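Local coordinates for protein nigerythrin (Desulfovibrio vulgaris subsp. vulgaris, PDB 1YUZ) that reduces peroxide at a diiron centre as an NADH peroxidase in vitro, and carries a rubredoxin-like iron site for electron transfer, at the interface of chains A and B. Numbering follows the deposited sequence. Chains: chain A/B, Nigerythrin.

The interface of chains A and B. Residues chain A 157, 160-161; chain B 15, 150-151, 153-154.
A:Asn161 reaches from the end of helix 136-161 onto the equivalent helix of the other subunit, part of the two-fold symmetric helix-to-helix interface of the homodimer, and both ends of its amide are held there. OD1 of A:Asn161 accepts a hydrogen bond from the hydroxyl OG of B:Ser150 at 2.6 Å, the donor tilted 26° from the carbonyl plane. On the other end, ND2 of A:Asn161 gives hydrogen bonds to OE2 of B:Glu154 at 2.8 Å and to the backbone O of B:Ser150 at 3.1 Å. Both acceptors lie close to the amide plane, which fixes the amide's rotation; B:Glu154 answers with the anti lone pair of OE2, whereas the B:Ser150 carbonyl is met from above its plane. B:Glu154 gets there on a fully extended chain, CG anti to the backbone N (chi1 -179°).

One residue earlier, A:Tyr160 packs its ring against B:Asn15, whose CB sits over one face, 4.0 Å from the centroid and offset toward the rim. The phenol OH of A:Tyr160 lies 3.1 Å from the backbone O of B:Asn15, a likely hydrogen bond, while the bond from ND2 of B:Asn15 to the A:Tyr160 backbone O is weak. CE2 of the ring also touches CB of B:Ser150. One turn back from A:Asn161, A:Leu157 rests CD1 on the methyl of B:Ala153, an apolar flank to the polar cluster. Farther out, one water links ND2 of B:Asn15 to the backbone O of A:Asn161, 2.9 Å from each.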
ATOM      1  N   LEU A 157       3.649   3.891   0.659  1.00  8.15           N
ATOM      2  CA  LEU A 157       2.743   4.377  -0.380  1.00  8.56           C
ATOM      3  C   LEU A 157       2.553   5.884  -0.263  1.00  8.42           C
ATOM      4  O   LEU A 157       2.465   6.577  -1.274  1.00  8.42           O
ATOM      5  CB  LEU A 157       1.385   3.675  -0.303  1.00  9.12           C
ATOM      6  CG  LEU A 157       1.123   2.599  -1.365  1.00  9.99           C
ATOM      7  CD1 LEU A 157       1.179   3.215  -2.754  1.00 10.40           C
ATOM      8  CD2 LEU A 157       2.145   1.490  -1.241  1.00 10.31           C
ATOM      9  N   TYR A 160       5.500   7.442  -1.759  1.00  8.36           N
ATOM     10  CA  TYR A 160       5.443   7.263  -3.206  1.00  8.38           C
ATOM     11  C   TYR A 160       4.520   8.319  -3.820  1.00  8.64           C
ATOM     12  O   TYR A 160       4.867   8.959  -4.811  1.00  8.66           O
ATOM     13  CB  TYR A 160       4.920   5.857  -3.517  1.00  8.09           C
ATOM     14  CG  TYR A 160       4.821   5.491  -4.982  1.00  7.97           C
ATOM     15  CD1 TYR A 160       5.890   4.881  -5.646  1.00  7.80           C
ATOM     16  CD2 TYR A 160       3.633   5.676  -5.682  1.00  7.86           C
ATOM     17  CE1 TYR A 160       5.768   4.456  -6.967  1.00  7.87           C
ATOM     18  CE2 TYR A 160       3.499   5.256  -6.999  1.00  7.77           C
ATOM     19  CZ  TYR A 160       4.567   4.643  -7.637  1.00  7.76           C
ATOM     20  OH  TYR A 160       4.397   4.193  -8.925  1.00  7.98           O
ATOM     21  N   ASN A 161       3.349   8.512  -3.225  1.00  8.85           N
ATOM     22  CA  ASN A 161       2.409   9.491  -3.753  1.00  9.41           C
ATOM     23  C   ASN A 161       2.928  10.918  -3.684  1.00  9.86           C
ATOM     24  O   ASN A 161       2.578  11.746  -4.529  1.00  9.93           O
ATOM     25  CB  ASN A 161       1.063   9.375  -3.036  1.00  9.46           C
ATOM     26  CG  ASN A 161       0.345   8.089  -3.375  1.00  9.68           C
ATOM     27  OD1 ASN A 161       0.524   7.544  -4.461  1.00 10.14           O
ATOM     28  ND2 ASN A 161      -0.475   7.600  -2.458  1.00  9.75           N
TER
ATOM     29  N   ASN B  15       7.662   9.218 -10.135  1.00 11.32           N
ATOM     30  CA  ASN B  15       7.144   7.922  -9.709  1.00 11.04           C
ATOM     31  C   ASN B  15       6.395   7.255 -10.860  1.00 10.90           C
ATOM     32  O   ASN B  15       5.387   6.579 -10.663  1.00 10.86           O
ATOM     33  CB  ASN B  15       6.244   8.058  -8.467  1.00 10.85           C
ATOM     34  CG  ASN B  15       5.064   8.990  -8.678  1.00 10.71           C
ATOM     35  OD1 ASN B  15       4.971   9.689  -9.689  1.00 10.85           O
ATOM     36  ND2 ASN B  15       4.156   9.011  -7.704  1.00 10.45           N
ATOM     37  N   SER B 150      -2.284   4.922  -7.232  1.00  7.41           N
ATOM     38  CA  SER B 150      -1.420   4.886  -6.065  1.00  7.60           C
ATOM     39  C   SER B 150      -2.122   5.535  -4.870  1.00  7.48           C
ATOM     40  O   SER B 150      -1.853   5.184  -3.726  1.00  7.60           O
ATOM     41  CB  SER B 150      -0.072   5.551  -6.364  1.00  7.79           C
ATOM     42  OG  SER B 150      -0.227   6.865  -6.854  1.00  7.98           O
ATOM     43  N   VAL B 151      -3.024   6.476  -5.135  1.00  7.53           N
ATOM     44  CA  VAL B 151      -3.785   7.104  -4.057  1.00  7.47           C
ATOM     45  C   VAL B 151      -4.749   6.046  -3.517  1.00  7.28           C
ATOM     46  O   VAL B 151      -4.932   5.917  -2.309  1.00  7.14           O
ATOM     47  CB  VAL B 151      -4.572   8.334  -4.565  1.00  7.54           C
ATOM     48  CG1 VAL B 151      -5.624   8.752  -3.545  1.00  7.86           C
ATOM     49  CG2 VAL B 151      -3.614   9.489  -4.813  1.00  8.05           C
ATOM     50  N   ALA B 153      -4.309   2.872  -3.517  1.00  6.99           N
ATOM     51  CA  ALA B 153      -3.519   1.914  -2.755  1.00  7.20           C
ATOM     52  C   ALA B 153      -3.312   2.432  -1.336  1.00  7.34           C
ATOM     53  O   ALA B 153      -3.490   1.694  -0.368  1.00  7.29           O
ATOM     54  CB  ALA B 153      -2.173   1.678  -3.434  1.00  7.24           C
ATOM     55  N   GLU B 154      -2.945   3.705  -1.208  1.00  7.56           N
ATOM     56  CA  GLU B 154      -2.726   4.274   0.114  1.00  7.85           C
ATOM     57  C   GLU B 154      -4.013   4.289   0.932  1.00  7.74           C
ATOM     58  O   GLU B 154      -3.995   3.979   2.121  1.00  7.64           O
ATOM     59  CB  GLU B 154      -2.168   5.694   0.007  1.00  8.35           C
ATOM     60  CG  GLU B 154      -1.903   6.314   1.369  1.00  9.47           C
ATOM     61  CD  GLU B 154      -1.358   7.724   1.298  1.00 10.17           C
ATOM     62  OE1 GLU B 154      -1.260   8.367   2.364  1.00 11.00           O
ATOM     63  OE2 GLU B 154      -1.021   8.191   0.189  1.00 11.05           O
TER
HETATM   64  O   HOH W   1       1.938  10.834  -7.178  1.00 10.10           O
HETATM   65  O   HOH W   2      -0.830  10.446  -0.884  1.00 31.13           O